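Local atomic coordinates of glycerate dehydrogenase (Bacillus sp. 5mfcol3.1, PDB entry 6P2I), a protein that probably reduces acyclic imino acids asymmetrically with NADPH, acting as an imine reductase on substrates generated in situ by a partner oxidase. Residues Trp277-Tyr280 and Glu281-Glu284; Gln119-Glu122 and Thr123-Gly127; Val81-Leu84 and Lys85-Ile89. One frame throughout, in Å; residues are numbered along the deposited sequence.

Contact 1 of 3, residues Trp277-Tyr280 and Glu281-Glu284. With DAR (D-arginine), chain D; NAP (NADP nicotinamide-adenine-dinucleotide phosphate), chain C.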
ATOM      1  N   TRP A 277      13.660  -2.244  -3.497  1.00 19.92           N
ATOM      2  CA  TRP A 277      14.009  -2.532  -4.878  1.00 19.21           C
ATOM      3  C   TRP A 277      13.762  -3.965  -5.297  1.00 18.41           C
ATOM      4  O   TRP A 277      13.838  -4.253  -6.499  1.00 20.95           O
ATOM      5  CB  TRP A 277      15.491  -2.252  -5.118  1.00 17.13           C
ATOM      6  CG  TRP A 277      16.423  -3.279  -4.469  1.00 21.52           C
ATOM      7  CD1 TRP A 277      16.777  -3.358  -3.145  1.00 21.26           C
ATOM      8  CD2 TRP A 277      17.111  -4.346  -5.128  1.00 20.08           C
ATOM      9  NE1 TRP A 277      17.640  -4.409  -2.944  1.00 24.09           N
ATOM     10  CE2 TRP A 277      17.863  -5.031  -4.146  1.00 24.29           C
ATOM     11  CE3 TRP A 277      17.171  -4.786  -6.454  1.00 24.53           C
ATOM     12  CZ2 TRP A 277      18.685  -6.125  -4.454  1.00 24.90           C
ATOM     13  CZ3 TRP A 277      17.980  -5.878  -6.759  1.00 22.03           C
ATOM     14  CH2 TRP A 277      18.729  -6.535  -5.761  1.00 23.48           C
ATOM     15  N   TYR A 278      13.561  -4.893  -4.360  1.00 19.14           N
ATOM     16  CA  TYR A 278      13.868  -6.290  -4.674  1.00 23.45           C
ATOM     17  C   TYR A 278      12.636  -7.021  -5.204  1.00 20.11           C
ATOM     18  O   TYR A 278      12.047  -7.871  -4.542  1.00 21.82           O
ATOM     19  CB  TYR A 278      14.455  -7.003  -3.460  1.00 25.84           C
ATOM     20  CG  TYR A 278      15.194  -8.272  -3.835  1.00 23.54           C
ATOM     21  CD1 TYR A 278      16.064  -8.293  -4.921  1.00 21.52           C
ATOM     22  CD2 TYR A 278      15.010  -9.451  -3.120  1.00 25.49           C
ATOM     23  CE1 TYR A 278      16.740  -9.439  -5.286  1.00 22.99           C
ATOM     24  CE2 TYR A 278      15.691 -10.616  -3.478  1.00 24.66           C
ATOM     25  CZ  TYR A 278      16.554 -10.598  -4.562  1.00 25.31           C
ATOM     26  OH  TYR A 278      17.228 -11.735  -4.923  1.00 27.19           O
ATOM     27  N   SER A 279      12.292  -6.708  -6.454  1.00 20.10           N
ATOM     28  CA  SER A 279      11.283  -7.452  -7.195  1.00 20.99           C
ATOM     29  C   SER A 279      11.937  -8.409  -8.188  1.00 23.14           C
ATOM     30  O   SER A 279      13.090  -8.232  -8.594  1.00 23.69           O
ATOM     31  CB  SER A 279      10.332  -6.512  -7.945  1.00 22.30           C
ATOM     32  OG  SER A 279      11.013  -5.850  -9.008  1.00 20.53           O
ATOM     33  N   TYR A 280      11.174  -9.436  -8.581  1.00 23.43           N
ATOM     34  CA  TYR A 280      11.635 -10.315  -9.653  1.00 21.30           C
ATOM     35  C   TYR A 280      11.984  -9.519 -10.899  1.00 25.38           C
ATOM     36  O   TYR A 280      12.987  -9.800 -11.570  1.00 26.42           O
ATOM     37  CB  TYR A 280      10.565 -11.344 -10.007  1.00 24.31           C
ATOM     38  CG  TYR A 280      10.318 -12.400  -8.960  1.00 25.46           C
ATOM     39  CD1 TYR A 280      11.142 -13.516  -8.863  1.00 27.90           C
ATOM     40  CD2 TYR A 280       9.264 -12.279  -8.071  1.00 29.77           C
ATOM     41  CE1 TYR A 280      10.900 -14.496  -7.904  1.00 33.15           C
ATOM     42  CE2 TYR A 280       9.014 -13.245  -7.115  1.00 36.21           C
ATOM     43  CZ  TYR A 280       9.846 -14.346  -7.029  1.00 38.91           C
ATOM     44  OH  TYR A 280       9.595 -15.305  -6.073  1.00 44.86           O
ATOM     45  N   GLU A 281      11.140  -8.542 -11.247  1.00 21.49           N
ATOM     46  CA  GLU A 281      11.389  -7.757 -12.450  1.00 22.38           C
ATOM     47  C   GLU A 281      12.636  -6.897 -12.299  1.00 23.94           C
ATOM     48  O   GLU A 281      13.435  -6.786 -13.239  1.00 23.71           O
ATOM     49  CB  GLU A 281      10.177  -6.882 -12.785  1.00 23.90           C
ATOM     50  CG  GLU A 281       8.883  -7.642 -13.070  1.00 26.91           C
ATOM     51  CD  GLU A 281       8.135  -8.147 -11.819  1.00 29.79           C
ATOM     52  OE1 GLU A 281       8.488  -7.762 -10.680  1.00 25.95           O
ATOM     53  OE2 GLU A 281       7.174  -8.933 -11.981  1.00 33.36           O
ATOM     54  N   ALA A 282      12.822  -6.280 -11.129  1.00 21.41           N
ATOM     55  CA  ALA A 282      13.964  -5.389 -10.932  1.00 20.63           C
ATOM     56  C   ALA A 282      15.284  -6.152 -10.974  1.00 23.50           C
ATOM     57  O   ALA A 282      16.244  -5.712 -11.615  1.00 22.20           O
ATOM     58  CB  ALA A 282      13.831  -4.632  -9.608  1.00 22.57           C
ATOM     59  N   ARG A 283      15.368  -7.288 -10.278  1.00 18.69           N
ATOM     60  CA  ARG A 283      16.661  -7.970 -10.239  1.00 18.12           C
ATOM     61  C   ARG A 283      17.028  -8.529 -11.603  1.00 20.89           C
ATOM     62  O   ARG A 283      18.214  -8.605 -11.935  1.00 21.16           O
ATOM     63  CB  ARG A 283      16.657  -9.072  -9.171  1.00 22.06           C
ATOM     64  CG  ARG A 283      15.822 -10.297  -9.506  1.00 23.35           C
ATOM     65  CD  ARG A 283      15.921 -11.339  -8.407  1.00 24.80           C
ATOM     66  NE  ARG A 283      15.336 -12.616  -8.802  1.00 22.79           N
ATOM     67  CZ  ARG A 283      15.383 -13.715  -8.059  1.00 29.54           C
ATOM     68  NH1 ARG A 283      15.974 -13.694  -6.866  1.00 25.95           N
ATOM     69  NH2 ARG A 283      14.832 -14.833  -8.505  1.00 30.71           N
ATOM     70  N   GLU A 284      16.040  -8.897 -12.421  1.00 21.16           N
ATOM     71  CA  GLU A 284      16.356  -9.313 -13.784  1.00 23.83           C
ATOM     72  C   GLU A 284      16.831  -8.126 -14.615  1.00 22.11           C
ATOM     73  O   GLU A 284      17.839  -8.218 -15.328  1.00 22.66           O
ATOM     74  CB  GLU A 284      15.150  -9.992 -14.437  1.00 25.82           C
ATOM     75  CG  GLU A 284      15.534 -11.103 -15.412  1.00 31.86           C
ATOM     76  CD  GLU A 284      16.220 -12.293 -14.738  1.00 46.37           C
ATOM     77  OE1 GLU A 284      16.133 -12.427 -13.497  1.00 42.78           O
ATOM     78  OE2 GLU A 284      16.841 -13.110 -15.455  1.00 48.09           O
TER
HETATM   79  N   DAR D 402      20.774   1.357  -2.885  1.00 31.15           N
HETATM   80  CA  DAR D 402      19.868   0.944  -3.957  1.00 34.85           C
HETATM   81  CB  DAR D 402      19.526  -0.551  -3.863  1.00 33.00           C
HETATM   82  CG  DAR D 402      20.741  -1.470  -4.026  1.00 36.64           C
HETATM   83  CD  DAR D 402      20.328  -2.903  -4.346  1.00 36.52           C
HETATM   84  NE  DAR D 402      21.422  -3.830  -4.640  1.00 26.49           N
HETATM   85  CZ  DAR D 402      21.497  -4.449  -5.822  1.00 24.93           C
HETATM   86  NH1 DAR D 402      20.895  -3.928  -6.896  1.00 23.02           N
HETATM   87  NH2 DAR D 402      22.173  -5.591  -5.952  1.00 23.36           N
HETATM   88  C   DAR D 402      20.432   1.333  -5.312  1.00 26.12           C
HETATM   89  O   DAR D 402      20.196   0.678  -6.347  1.00 33.46           O
HETATM   90  OXT DAR D 402      21.132   2.343  -5.361  1.00 30.18           O
HETATM   91  PA  NAP C 401      17.903  10.184 -10.804  1.00 21.62           P
HETATM   92  O1A NAP C 401      19.353  10.605 -10.916  1.00 22.64           O
HETATM   93  O2A NAP C 401      17.164   9.736 -12.031  1.00 21.02           O
HETATM   94  O5B NAP C 401      17.092  11.409 -10.176  1.00 22.26           O
HETATM   95  C5B NAP C 401      17.631  12.185  -9.110  1.00 22.60           C
HETATM   96  C4B NAP C 401      16.711  13.384  -8.913  1.00 23.10           C
HETATM   97  O4B NAP C 401      17.192  14.114  -7.783  1.00 25.29           O
HETATM   98  C3B NAP C 401      16.746  14.347 -10.103  1.00 21.31           C
HETATM   99  O3B NAP C 401      15.477  15.024 -10.199  1.00 23.54           O
HETATM  100  C2B NAP C 401      17.788  15.362  -9.701  1.00 24.59           C
HETATM  101  O2B NAP C 401      17.608  16.622 -10.330  1.00 24.99           O
HETATM  102  C1B NAP C 401      17.473  15.449  -8.219  1.00 26.11           C
HETATM  103  N9A NAP C 401      18.585  16.058  -7.473  1.00 24.92           N
HETATM  104  C8A NAP C 401      19.885  15.702  -7.514  1.00 26.79           C
HETATM  105  N7A NAP C 401      20.618  16.509  -6.708  1.00 25.88           N
HETATM  106  C5A NAP C 401      19.770  17.402  -6.166  1.00 30.94           C
HETATM  107  C6A NAP C 401      19.877  18.534  -5.225  1.00 32.67           C
HETATM  108  N6A NAP C 401      21.077  18.882  -4.701  1.00 31.48           N
HETATM  109  N1A NAP C 401      18.744  19.195  -4.914  1.00 30.10           N
HETATM  110  C2A NAP C 401      17.539  18.859  -5.427  1.00 31.41           C
HETATM  111  N3A NAP C 401      17.354  17.841  -6.288  1.00 25.00           N
HETATM  112  C4A NAP C 401      18.430  17.100  -6.677  1.00 25.99           C
HETATM  113  O3  NAP C 401      17.874   9.097  -9.610  1.00 20.57           O
HETATM  114  PN  NAP C 401      16.809   7.911  -9.390  1.00 21.00           P
HETATM  115  O1N NAP C 401      17.063   6.795 -10.372  1.00 22.24           O
HETATM  116  O2N NAP C 401      15.414   8.489  -9.313  1.00 20.02           O
HETATM  117  O5D NAP C 401      17.276   7.388  -7.944  1.00 21.87           O
HETATM  118  C5D NAP C 401      17.244   8.269  -6.815  1.00 21.60           C
HETATM  119  C4D NAP C 401      17.830   7.584  -5.589  1.00 23.08           C
HETATM  120  O4D NAP C 401      16.995   6.489  -5.220  1.00 23.54           O
HETATM  121  C3D NAP C 401      19.186   6.930  -5.814  1.00 24.46           C
HETATM  122  O3D NAP C 401      20.272   7.864  -5.728  1.00 26.25           O
HETATM  123  C2D NAP C 401      19.218   5.875  -4.718  1.00 23.48           C
HETATM  124  O2D NAP C 401      19.910   6.394  -3.575  1.00 25.44           O
HETATM  125  C1D NAP C 401      17.745   5.611  -4.391  1.00 21.91           C
HETATM  126  N1N NAP C 401      17.397   4.212  -4.671  1.00 24.53           N
HETATM  127  C2N NAP C 401      16.876   3.454  -3.690  1.00 24.42           C
HETATM  128  C3N NAP C 401      16.550   2.118  -3.910  1.00 22.20           C
HETATM  129  C7N NAP C 401      15.993   1.277  -2.789  1.00 24.82           C
HETATM  130  O7N NAP C 401      16.008   0.059  -2.893  1.00 26.71           O
HETATM  131  N7N NAP C 401      15.546   1.859  -1.667  1.00 21.84           N
HETATM  132  C4N NAP C 401      16.774   1.570  -5.176  1.00 25.25           C
HETATM  133  C5N NAP C 401      17.325   2.372  -6.177  1.00 22.28           C
HETATM  134  C6N NAP C 401      17.621   3.701  -5.893  1.00 23.32           C
HETATM  135  P2B NAP C 401      18.214  16.983 -11.782  1.00 26.02           P
HETATM  136  O1X NAP C 401      19.699  16.676 -11.696  1.00 27.02           O
HETATM  137  O2X NAP C 401      17.502  16.075 -12.748  1.00 30.92           O
HETATM  138  O3X NAP C 401      17.846  18.433 -11.957  1.00 27.96           O
HETATM  139  O   HOH W   1      14.021 -12.369 -11.282  1.00 28.26           O
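Ser279 and Ala282 meet where the chain turns from a loop into the first turn of helix 280-298. The backbone comes in through an inverse gamma turn centred on Tyr278, then locks into helical pairing: Arg283 N bonds to Ser279 O at 3.0 Å, and Glu284 N makes a longer bond to Tyr280 O. Ser279 is the N-cap. With OG swung between its own N and carbonyl carbon (chi1 69°), the hydroxyl oxygen folds forward over the helix start and accepts from Ala282 N at 2.8 Å; it is also bonded to Glu139 of the second subunit. The methyl of Ala282 sits against Trp277 O, 3.1 Å from CB. Trp277, just ahead of the cap, belongs to the D-arginine and NADP pockets. It lays one indole face against the bound D-arginine, whose CD lies 3.3 Å from CE2, while Tyr278 CD1 backs the opposite face; near the nicotinamide end of NADP, O7N lies 3.2 Å from Trp277 CB. Arg283 runs extended beyond CG and passes its CD by Tyr278 CE1 before NH1 donates to Tyr278 OH (3.0 Å, 149°). The hydroxyl lies in the guanidinium plane, at its edge, although the phenol ring is turned 71° to that plane. Beside it NH2 flanks Tyr280 CD1, again with the planes steeply inclined. One water accepts from Arg283 NE and donates to Tyr280 O and Glu284 OE1, the latter also hydrogen-bonded to Tyr11 OH, tying the arginine to the helix backbone. Glu281 points its carboxylate to the second subunit, where Lys143 forms a salt bridge with OE2.

Contact 2 of 3, residues Gln119-Glu122 and Thr123-Gly127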
ATOM      1  N   GLN A 119      -0.543  -2.066  13.493  1.00 25.82           N
ATOM      2  CA  GLN A 119      -1.459  -2.102  14.632  1.00 25.25           C
ATOM      3  C   GLN A 119      -2.759  -2.806  14.282  1.00 25.07           C
ATOM      4  O   GLN A 119      -3.368  -3.467  15.137  1.00 26.40           O
ATOM      5  CB  GLN A 119      -1.758  -0.683  15.112  1.00 29.75           C
ATOM      6  CG  GLN A 119      -0.621   0.017  15.839  1.00 32.83           C
ATOM      7  CD  GLN A 119       0.395   0.650  14.899  1.00 33.18           C
ATOM      8  OE1 GLN A 119       0.179   0.742  13.689  1.00 29.44           O
ATOM      9  NE2 GLN A 119       1.511   1.099  15.463  1.00 46.04           N
ATOM     10  N   ALA A 120      -3.194  -2.665  13.038  1.00 23.67           N
ATOM     11  CA  ALA A 120      -4.449  -3.264  12.600  1.00 22.15           C
ATOM     12  C   ALA A 120      -4.349  -4.777  12.607  1.00 23.64           C
ATOM     13  O   ALA A 120      -5.245  -5.475  13.098  1.00 24.49           O
ATOM     14  CB  ALA A 120      -4.806  -2.747  11.206  1.00 21.82           C
ATOM     15  N   ASP A 121      -3.247  -5.302  12.077  1.00 24.39           N
ATOM     16  CA  ASP A 121      -3.058  -6.740  12.099  1.00 24.06           C
ATOM     17  C   ASP A 121      -2.941  -7.249  13.525  1.00 25.67           C
ATOM     18  O   ASP A 121      -3.549  -8.265  13.878  1.00 27.48           O
ATOM     19  CB  ASP A 121      -1.822  -7.097  11.280  1.00 22.65           C
ATOM     20  CG  ASP A 121      -1.587  -8.569  11.208  1.00 27.18           C
ATOM     21  OD1 ASP A 121      -2.084  -9.185  10.248  1.00 26.63           O
ATOM     22  OD2 ASP A 121      -0.901  -9.121  12.111  1.00 30.15           O
ATOM     23  N   GLU A 122      -2.173  -6.547  14.365  1.00 26.47           N
ATOM     24  CA  GLU A 122      -1.997  -6.995  15.743  1.00 31.58           C
ATOM     25  C   GLU A 122      -3.327  -7.025  16.482  1.00 27.73           C
ATOM     26  O   GLU A 122      -3.577  -7.926  17.292  1.00 33.36           O
ATOM     27  CB  GLU A 122      -1.004  -6.086  16.465  1.00 34.02           C
ATOM     28  CG  GLU A 122      -0.583  -6.614  17.829  1.00 60.62           C
ATOM     29  CD  GLU A 122       0.079  -5.555  18.689  1.00 77.93           C
ATOM     30  OE1 GLU A 122       0.328  -4.439  18.181  1.00 81.71           O
ATOM     31  OE2 GLU A 122       0.351  -5.842  19.875  1.00 86.78           O
ATOM     32  N   THR A 123      -4.194  -6.051  16.201  1.00 28.61           N
ATOM     33  CA  THR A 123      -5.539  -6.028  16.770  1.00 27.69           C
ATOM     34  C   THR A 123      -6.293  -7.314  16.458  1.00 28.92           C
ATOM     35  O   THR A 123      -6.890  -7.935  17.347  1.00 31.61           O
ATOM     36  CB  THR A 123      -6.294  -4.815  16.217  1.00 29.11           C
ATOM     37  OG1 THR A 123      -5.642  -3.613  16.648  1.00 32.17           O
ATOM     38  CG2 THR A 123      -7.763  -4.810  16.664  1.00 31.05           C
ATOM     39  N   CYS A 124      -6.287  -7.723  15.184  1.00 26.66           N
ATOM     40  CA  CYS A 124      -6.973  -8.951  14.794  1.00 34.34           C
ATOM     41  C   CYS A 124      -6.334 -10.185  15.427  1.00 28.30           C
ATOM     42  O   CYS A 124      -7.045 -11.126  15.801  1.00 33.93           O
ATOM     43  CB  CYS A 124      -6.987  -9.084  13.276  1.00 30.86           C
ATOM     44  SG  CYS A 124      -7.830  -7.732  12.434  1.00 26.05           S
ATOM     45  N   ARG A 125      -5.000 -10.213  15.557  1.00 29.51           N
ATOM     46  CA  ARG A 125      -4.349 -11.366  16.180  1.00 31.24           C
ATOM     47  C   ARG A 125      -4.745 -11.496  17.642  1.00 36.34           C
ATOM     48  O   ARG A 125      -4.673 -12.591  18.214  1.00 36.75           O
ATOM     49  CB  ARG A 125      -2.823 -11.274  16.056  1.00 33.38           C
ATOM     50  CG  ARG A 125      -2.311 -10.918  14.675  1.00 39.26           C
ATOM     51  CD  ARG A 125      -2.290 -12.102  13.724  1.00 34.63           C
ATOM     52  NE  ARG A 125      -1.831 -11.672  12.408  1.00 33.74           N
ATOM     53  CZ  ARG A 125      -1.522 -12.487  11.404  1.00 32.04           C
ATOM     54  NH1 ARG A 125      -1.616 -13.802  11.557  1.00 39.34           N
ATOM     55  NH2 ARG A 125      -1.123 -11.974  10.244  1.00 29.35           N
ATOM     56  N   LYS A 126      -5.166 -10.392  18.262  1.00 34.60           N
ATOM     57  CA  LYS A 126      -5.702 -10.409  19.614  1.00 36.54           C
ATOM     58  C   LYS A 126      -7.148 -10.875  19.657  1.00 43.07           C
ATOM     59  O   LYS A 126      -7.715 -10.978  20.747  1.00 41.12           O
ATOM     60  CB  LYS A 126      -5.606  -9.015  20.235  1.00 41.92           C
ATOM     61  CG  LYS A 126      -4.216  -8.599  20.676  1.00 48.28           C
ATOM     62  CD  LYS A 126      -4.302  -7.347  21.535  1.00 58.34           C
ATOM     63  CE  LYS A 126      -2.970  -7.019  22.173  1.00 66.89           C
ATOM     64  NZ  LYS A 126      -2.196  -6.074  21.330  1.00 69.73           N
ATOM     65  N   GLY A 127      -7.756 -11.151  18.507  1.00 36.02           N
ATOM     66  CA  GLY A 127      -9.138 -11.582  18.462  1.00 42.82           C
ATOM     67  C   GLY A 127     -10.161 -10.469  18.476  1.00 35.77           C
ATOM     68  O   GLY A 127     -11.342 -10.745  18.715  1.00 39.83           O
TER
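Asp121 and Arg125, one helical turn apart, form the two-pronged one of two charged pairs in this example of i to i+4 pairing. Arg125 takes the carboxylate side-on with two nitrogens: NE reaches OD2 of Asp121 at 2.7 Å, and NH2 reaches OD1 of the same residue at 2.9 Å. The fit is not flat, since the carboxylate and guanidinium planes are 52° apart and OD2 is met on its syn side but out of its plane. Asp121 sets CG anti to its N (chi1 -178°), and Arg125 bends back at chi2 (-80°) to bring NE over. The second pair is simpler: Lys126 and Glu122 lie side by side, and NZ meets OE2 at 2.9 Å from above the carboxylate plane.

These pairs flank the last turns of helix 117-125, which closes in a Schellman motif with Gly127 at positive phi, its N donating to Cys124 O. Lys126 N to Glu122 O is an ordinary helical bond. Gln119 O takes a backbone and a side-chain donor from Thr123, its N at 2.9 Å and OG1 at 2.7 Å, arriving from opposite faces of the carbonyl plane.

The Asp121-Arg125 pair also belongs to the subunit interface: Arg125 NH1 donates to the carbonyls of Ile264 and Leu266 of the second subunit, and Asp121 OD1 accepts from Leu271 N there. An alanine in place of Arg125 would probably leave the buried Asp121 carboxylate without its positive mate and those carbonyls of the second subunit without this donor. Cys124 and Ala120 pack against Thr272 of that subunit.

Contact 3 of 3, residues Val81-Leu84 and Lys85-Ile89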
ATOM      1  N   VAL A  81      33.671   9.043  -7.058  1.00 34.01           N
ATOM      2  CA  VAL A  81      33.657   9.113  -8.517  1.00 34.32           C
ATOM      3  C   VAL A  81      34.625  10.175  -9.023  1.00 34.20           C
ATOM      4  O   VAL A  81      35.283   9.991 -10.055  1.00 38.73           O
ATOM      5  CB  VAL A  81      32.226   9.360  -9.028  1.00 39.62           C
ATOM      6  CG1 VAL A  81      31.379   8.125  -8.817  1.00 31.63           C
ATOM      7  CG2 VAL A  81      31.603  10.563  -8.328  1.00 44.40           C
ATOM      8  N   ASN A  82      34.731  11.299  -8.313  1.00 37.54           N
ATOM      9  CA  ASN A  82      35.680  12.329  -8.722  1.00 39.52           C
ATOM     10  C   ASN A  82      37.110  11.808  -8.686  1.00 34.68           C
ATOM     11  O   ASN A  82      37.909  12.112  -9.580  1.00 38.19           O
ATOM     12  CB  ASN A  82      35.536  13.564  -7.835  1.00 51.22           C
ATOM     13  CG  ASN A  82      34.199  14.246  -8.014  1.00 68.12           C
ATOM     14  OD1 ASN A  82      33.711  14.392  -9.136  1.00 69.17           O
ATOM     15  ND2 ASN A  82      33.597  14.670  -6.909  1.00 78.21           N
ATOM     16  N   SER A  83      37.451  11.015  -7.668  1.00 38.21           N
ATOM     17  CA  SER A  83      38.801  10.459  -7.600  1.00 37.60           C
ATOM     18  C   SER A  83      39.033   9.440  -8.709  1.00 35.36           C
ATOM     19  O   SER A  83      40.132   9.363  -9.264  1.00 39.00           O
ATOM     20  CB  SER A  83      39.051   9.826  -6.232  1.00 35.88           C
ATOM     21  OG  SER A  83      40.334   9.219  -6.178  1.00 41.23           O
ATOM     22  N   LEU A  84      38.014   8.637  -9.037  1.00 33.02           N
ATOM     23  CA  LEU A  84      38.142   7.737 -10.179  1.00 31.95           C
ATOM     24  C   LEU A  84      38.359   8.519 -11.472  1.00 32.37           C
ATOM     25  O   LEU A  84      39.190   8.136 -12.304  1.00 34.03           O
ATOM     26  CB  LEU A  84      36.907   6.847 -10.289  1.00 29.62           C
ATOM     27  CG  LEU A  84      36.750   5.858  -9.135  1.00 27.67           C
ATOM     28  CD1 LEU A  84      35.358   5.297  -9.116  1.00 34.81           C
ATOM     29  CD2 LEU A  84      37.747   4.726  -9.272  1.00 34.16           C
ATOM     30  N   LYS A  85      37.612   9.612 -11.661  1.00 40.04           N
ATOM     31  CA  LYS A  85      37.823  10.464 -12.828  1.00 38.48           C
ATOM     32  C   LYS A  85      39.253  10.984 -12.872  1.00 39.89           C
ATOM     33  O   LYS A  85      39.906  10.944 -13.923  1.00 42.97           O
ATOM     34  CB  LYS A  85      36.835  11.630 -12.814  1.00 45.10           C
ATOM     35  CG  LYS A  85      36.886  12.525 -14.047  1.00 47.75           C
ATOM     36  CD  LYS A  85      36.485  11.758 -15.301  1.00 59.98           C
ATOM     37  CE  LYS A  85      36.305  12.692 -16.496  1.00 68.11           C
ATOM     38  NZ  LYS A  85      37.487  13.564 -16.739  1.00 76.89           N
ATOM     39  N   ASP A  86      39.767  11.449 -11.732  1.00 43.30           N
ATOM     40  CA  ASP A  86      41.130  11.965 -11.667  1.00 40.97           C
ATOM     41  C   ASP A  86      42.180  10.897 -11.944  1.00 38.16           C
ATOM     42  O   ASP A  86      43.321  11.238 -12.276  1.00 45.89           O
ATOM     43  CB  ASP A  86      41.389  12.597 -10.296  1.00 45.05           C
ATOM     44  CG  ASP A  86      40.762  13.973 -10.158  1.00 57.20           C
ATOM     45  OD1 ASP A  86      40.558  14.638 -11.194  1.00 63.67           O
ATOM     46  OD2 ASP A  86      40.488  14.394  -9.013  1.00 58.51           O
ATOM     47  N   ASN A  87      41.832   9.617 -11.804  1.00 40.23           N
ATOM     48  CA  ASN A  87      42.753   8.523 -12.082  1.00 40.50           C
ATOM     49  C   ASN A  87      42.393   7.780 -13.364  1.00 36.20           C
ATOM     50  O   ASN A  87      42.831   6.641 -13.560  1.00 42.72           O
ATOM     51  CB  ASN A  87      42.806   7.553 -10.900  1.00 38.47           C
ATOM     52  CG  ASN A  87      43.675   8.066  -9.768  1.00 48.79           C
ATOM     53  OD1 ASN A  87      44.840   7.684  -9.643  1.00 54.01           O
ATOM     54  ND2 ASN A  87      43.109   8.927  -8.925  1.00 41.59           N
ATOM     55  N   GLU A  88      41.598   8.406 -14.233  1.00 39.12           N
ATOM     56  CA  GLU A  88      41.274   7.876 -15.559  1.00 43.06           C
ATOM     57  C   GLU A  88      40.578   6.518 -15.479  1.00 41.70           C
ATOM     58  O   GLU A  88      40.816   5.629 -16.299  1.00 40.60           O
ATOM     59  CB  GLU A  88      42.524   7.804 -16.438  1.00 49.97           C
ATOM     60  CG  GLU A  88      43.017   9.166 -16.919  1.00 58.17           C
ATOM     61  CD  GLU A  88      44.411   9.114 -17.519  1.00 76.82           C
ATOM     62  OE1 GLU A  88      45.237   9.990 -17.183  1.00 85.18           O
ATOM     63  OE2 GLU A  88      44.684   8.196 -18.322  1.00 82.77           O
ATOM     64  N   ILE A  89      39.703   6.355 -14.489  1.00 31.30           N
ATOM     65  CA  ILE A  89      38.877   5.160 -14.356  1.00 28.07           C
ATOM     66  C   ILE A  89      37.432   5.571 -14.579  1.00 28.59           C
ATOM     67  O   ILE A  89      36.902   6.423 -13.854  1.00 33.49           O
ATOM     68  CB  ILE A  89      39.057   4.481 -12.990  1.00 27.31           C
ATOM     69  CG1 ILE A  89      40.523   4.069 -12.803  1.00 36.48           C
ATOM     70  CG2 ILE A  89      38.111   3.294 -12.866  1.00 30.29           C
ATOM     71  CD1 ILE A  89      40.806   3.409 -11.473  1.00 32.66           C
TER
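Asn87 and Ser83 are joined by a side-chain to backbone bond at the end of helix 81-86. The amide ND2 of Asn87 donates to Ser83 O at 3.0 Å and at 167°, close to straight, with the carbonyl oxygen lying in the amide plane while the donor is tilted from the plane of the carbonyl. Asn87 holds CG anti to its own carbonyl carbon (chi1 -79°), which turns the amide back along the helix. The same Ser83 O receives only a weak bond from Asn87 N, so the side chain supplies the better donor as the backbone pairing fades.

Backbone bonds form the second group. Lys85 N to Val81 O and Asp86 N to Asn82 O, both 2.9 Å, are ordinary helical pairs. Beyond them the pattern changes: Leu84 O accepts weakly from Asn87 N and firmly from Ile89 N, at 2.9 Å and 166°, while Glu88 N returns to Lys85 O at 3.1 Å. Upstream, the amide of Ser83 is bonded to the side chain of Asp80, and downstream Lys67 NZ is hydrogen-bonded to Glu88 O.

Apolar contact makes up the third. Leu84 CD2 lies 3.9 Å from Ile89 CG2 and about as far from its CB, the branches crossing at a slant, with CD1 of the isoleucine close by. Both side chains are buried: Leu84 also packs on Ile60 of helix 57-60 and Ile89 on Leu66.

A six-to-one bond with a five-to-two bond inside it, a C-prime residue at positive phi, here Glu88, and an apolar pair across the turn are the marks of a Schellman motif, which here takes the chain from helix 81-86 into strand 90-92 of a beta-alpha-beta unit.

How the contacts relate
Helix boundaries recur in all three contacts, but the side-chain chemistry round them differs. Contact 1 starts a helix and contacts 2 and 3 finish one, the latter two both by Schellman closure, with glycine at positive phi in one and glutamate in the other. Each is partly buried, but the setting differs: contact 1 gives Trp277 to the ligand pocket and touches the second subunit, contact 2 touches that subunit far from the chain's centre, and contact 3 meets no other chain. Contact 2 has two salt bridges between its segments, which contact 3, with an amide and an apolar pair, lacks. Contacts 2 and 3 lie on opposite sides of the chain's centre, their own centres 54 Å apart.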